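PDB 3NA7: HP0958 from Helicobacter pylori, which probably acts as a chaperone and post-transcriptional regulator in flagellar biogenesis, joining a long coiled-coil hairpin to a C4 zinc ribbon. Local coordinates for residues K8-I11 with E12-H15; D210-Y213 with T214-T218. All coordinates share one frame; numbering follows the deposited sequence.

Contact 1. Residues K8-I11 with E12-H15; sequences KQLI and EISH
The carbonyl oxygen of Ile-11 is gripped twice from the next turn: Ser-14 OG donates to it at 3.0 Å, and His-15 N reaches it at 3.1 Å. Both donors approach from the same face of the carbonyl plane, but from different directions, since the C=O...donor angle is 117° for the hydroxyl and 159° for the amide. The hydroxyl gets there because Ser-14 holds OG between its own backbone N and carbonyl carbon (chi1 78°), which folds it back over the preceding turn. Beside this junction the Ile-11 and His-15 side chains run side by side in the same direction. Here CG2, the Ile-11 branch opposite the backbone N, meets His-15 CE1 at 3.6 Å.

An apolar pair lies on another side of the helix, Leu-10 CD2 being 4.3 Å from Ile-13 CD1, a loose touch between methyl ends. Ile-13 also lays CD1 against Gln-9 O at 3.3 Å. Glu-12 N bonds Lys-8 O, and two further i to i+4 amide bonds continue the ladder.

Farther out, Tyr-181 of helix 175-188 touches Leu-10, Ile-13 and Ser-14, while Leu-169 of helix 91-171 touches Glu-12 and Ile-13. The pattern is that of an amphipathic alpha-helix, here helix 4-22, with a serine hydroxyl bonded back to an i-3 carbonyl, packed near the base of the coiled-coil hairpin.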
# COMPACT_ATOMS: atom_id res chain seq x y z
N LYS A 8 -3.57 23.30 34.28
CA LYS A 8 -2.25 22.71 34.46
C LYS A 8 -2.33 21.19 34.44
O LYS A 8 -1.54 20.53 33.77
CB LYS A 8 -1.58 23.20 35.75
CG LYS A 8 -0.17 22.65 35.99
CD LYS A 8 0.66 23.50 36.96
CE LYS A 8 2.16 23.13 36.85
NZ LYS A 8 3.08 23.92 37.75
N GLN A 9 -3.29 20.64 35.18
CA GLN A 9 -3.46 19.19 35.29
C GLN A 9 -3.74 18.51 33.97
O GLN A 9 -3.20 17.46 33.71
CB GLN A 9 -4.54 18.84 36.30
CG GLN A 9 -3.99 18.61 37.70
CD GLN A 9 -5.10 18.44 38.73
OE1 GLN A 9 -5.97 19.30 38.86
NE2 GLN A 9 -5.05 17.34 39.47
N LEU A 10 -4.58 19.14 33.14
CA LEU A 10 -4.93 18.65 31.81
C LEU A 10 -3.79 18.81 30.82
O LEU A 10 -3.65 17.98 29.90
CB LEU A 10 -6.16 19.39 31.26
CG LEU A 10 -7.47 19.18 32.02
CD1 LEU A 10 -8.67 19.62 31.18
CD2 LEU A 10 -7.62 17.73 32.40
N ILE A 11 -3.00 19.87 30.97
CA ILE A 11 -1.81 20.04 30.12
C ILE A 11 -0.83 18.91 30.38
O ILE A 11 -0.38 18.28 29.43
CB ILE A 11 -1.14 21.45 30.24
CG1 ILE A 11 -2.05 22.51 29.60
CG2 ILE A 11 0.25 21.47 29.54
CD1 ILE A 11 -1.84 23.94 30.11
N GLU A 12 -0.52 18.60 31.64
CA GLU A 12 0.33 17.44 31.93
C GLU A 12 -0.24 16.15 31.32
O GLU A 12 0.49 15.41 30.70
CB GLU A 12 0.56 17.20 33.42
CG GLU A 12 0.98 18.42 34.24
CD GLU A 12 1.66 18.04 35.55
OE1 GLU A 12 2.89 17.77 35.52
OE2 GLU A 12 0.98 18.02 36.59
N ILE A 13 -1.53 15.89 31.50
CA ILE A 13 -2.10 14.65 30.99
C ILE A 13 -2.04 14.60 29.46
O ILE A 13 -1.69 13.57 28.90
CB ILE A 13 -3.55 14.40 31.48
CG1 ILE A 13 -3.57 14.21 33.00
CG2 ILE A 13 -4.16 13.15 30.79
CD1 ILE A 13 -4.88 14.64 33.64
N SER A 14 -2.38 15.71 28.80
CA SER A 14 -2.45 15.78 27.35
C SER A 14 -1.09 15.59 26.72
O SER A 14 -0.99 15.08 25.60
CB SER A 14 -3.05 17.11 26.88
OG SER A 14 -2.08 18.16 26.95
N HIS A 15 -0.04 15.99 27.43
CA HIS A 15 1.32 15.72 26.96
C HIS A 15 1.70 14.25 27.00
O HIS A 15 2.43 13.77 26.12
CB HIS A 15 2.37 16.61 27.66
CG HIS A 15 2.45 17.99 27.08
ND1 HIS A 15 2.40 19.13 27.85
CD2 HIS A 15 2.55 18.41 25.79
CE1 HIS A 15 2.46 20.19 27.06
NE2 HIS A 15 2.56 19.78 25.81

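Contact 2. Residues D210-Y213 with T214-T218; sequences DKIY and TEVLT
Thr-214 opens the second turn by bonding Asp-210 O with two donors, its amide at 3.1 Å and its hydroxyl OG1 at 2.7 Å. They come from opposite faces of that carbonyl's plane, with OG1 lying 37° out of it. The rotation about CA-CB (chi1 -47°) sets OG1 beside the threonine's own backbone N, within reach of the same acceptor.

Glu-215 follows, its amide bonded to Lys-211 O. Its side chain bends at the second torsion and lies alongside that of Lys-211, both pointing the same way; the resulting salt bridge is long, with Lys-211 NZ 3.9 Å from Glu-215 OE1, so any electrostatic gain is probably modest.

Val-216 N donates to Ile-212 O at 2.9 Å, and the CG2 methyls of these two residues are 4.4 Å apart. Beyond them, Ile-212 touches Pro-226 and Val-216 touches Ile-196, which packs this flank of the helix against neighbouring loops.

Leu-217 then crosses the Tyr-213 ring at a slant. Its CG stands 4.2 Å from the ring centroid and 20° off the normal, a CH-pi contact over one face and displaced from the ring centre; Leu-217 CD1 continues outward to Tyr-213 OH at 3.4 Å.

These are i to i+4 pairings within a short helix of the C4-type zinc ribbon, on the chain between the Cys-201/Cys-204 and Cys-225/Cys-228 pairs that bind the zinc ion.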
# COMPACT_ATOMS: atom_id res chain seq x y z
N ASP A 210 -12.91 40.21 20.91
CA ASP A 210 -12.20 40.90 21.98
C ASP A 210 -12.57 40.32 23.34
O ASP A 210 -11.69 40.06 24.16
CB ASP A 210 -12.44 42.41 21.91
CG ASP A 210 -11.68 43.07 20.77
OD1 ASP A 210 -10.67 42.49 20.29
OD2 ASP A 210 -12.08 44.18 20.36
N LYS A 211 -13.86 40.11 23.54
CA LYS A 211 -14.39 39.59 24.81
C LYS A 211 -13.72 38.28 25.24
O LYS A 211 -13.34 38.12 26.40
CB LYS A 211 -15.90 39.40 24.70
CG LYS A 211 -16.65 39.50 26.02
CD LYS A 211 -18.07 39.00 25.85
CE LYS A 211 -19.01 39.60 26.89
NZ LYS A 211 -18.67 39.16 28.28
N ILE A 212 -13.56 37.36 24.29
CA ILE A 212 -13.03 36.03 24.60
C ILE A 212 -11.51 36.04 24.78
O ILE A 212 -10.98 35.42 25.72
CB ILE A 212 -13.52 34.98 23.56
CG1 ILE A 212 -14.95 34.54 23.90
CG2 ILE A 212 -12.59 33.75 23.52
CD1 ILE A 212 -15.90 34.50 22.70
N TYR A 213 -10.82 36.76 23.91
CA TYR A 213 -9.36 36.85 24.02
C TYR A 213 -8.96 37.44 25.37
O TYR A 213 -7.98 37.01 25.98
CB TYR A 213 -8.76 37.65 22.85
CG TYR A 213 -7.26 37.87 22.95
CD1 TYR A 213 -6.74 38.98 23.63
CD2 TYR A 213 -6.36 36.97 22.38
CE1 TYR A 213 -5.37 39.19 23.73
CE2 TYR A 213 -4.99 37.17 22.47
CZ TYR A 213 -4.50 38.28 23.15
OH TYR A 213 -3.14 38.49 23.25
N THR A 214 -9.73 38.41 25.84
CA THR A 214 -9.48 39.06 27.12
C THR A 214 -9.75 38.06 28.24
O THR A 214 -8.95 37.93 29.16
CB THR A 214 -10.32 40.34 27.29
OG1 THR A 214 -10.23 41.13 26.10
CG2 THR A 214 -9.83 41.16 28.46
N GLU A 215 -10.86 37.33 28.12
CA GLU A 215 -11.28 36.34 29.10
C GLU A 215 -10.22 35.27 29.32
O GLU A 215 -9.98 34.87 30.45
CB GLU A 215 -12.59 35.67 28.67
CG GLU A 215 -13.68 35.65 29.74
CD GLU A 215 -14.56 36.89 29.70
OE1 GLU A 215 -15.42 36.98 28.80
OE2 GLU A 215 -14.39 37.78 30.57
N VAL A 216 -9.60 34.81 28.24
CA VAL A 216 -8.56 33.80 28.35
C VAL A 216 -7.33 34.36 29.07
O VAL A 216 -6.74 33.68 29.91
CB VAL A 216 -8.13 33.22 26.98
CG1 VAL A 216 -7.00 32.20 27.15
CG2 VAL A 216 -9.32 32.58 26.27
N LEU A 217 -6.96 35.60 28.76
CA LEU A 217 -5.74 36.17 29.33
C LEU A 217 -5.94 36.69 30.74
O LEU A 217 -5.10 36.47 31.61
CB LEU A 217 -5.12 37.25 28.42
CG LEU A 217 -4.82 36.94 26.95
CD1 LEU A 217 -3.60 37.68 26.54
CD2 LEU A 217 -4.62 35.46 26.66
N THR A 218 -7.07 37.36 30.96
CA THR A 218 -7.31 38.09 32.21
C THR A 218 -7.82 37.19 33.34
O THR A 218 -7.25 37.20 34.44
CB THR A 218 -8.25 39.31 31.98
OG1 THR A 218 -8.04 40.27 33.03
CG2 THR A 218 -9.73 38.91 31.93

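How the contacts relate
From the N terminus, contact 1 comes first, within helix 4-22; the chain then runs out and back through helices 24-85 and 91-171, the two long arms, before helix 175-188 and strand 193-195 lead to contact 2 on helix 210-218. Each contact joins adjoining turns of one helix, so neither closes a long loop, and the two are in series without nesting or crossing. The centres of contacts 1 and 2 lie about 22 Å apart. The nearest atoms of contacts 1 and 2 are about 10 Å apart, so the two do not meet directly. Strand 193-195 bridges part of this separation: Ile-193 touches Leu-10 and Ser-14 of contact 1, and nearby Ile-196 touches Val-216 of contact 2.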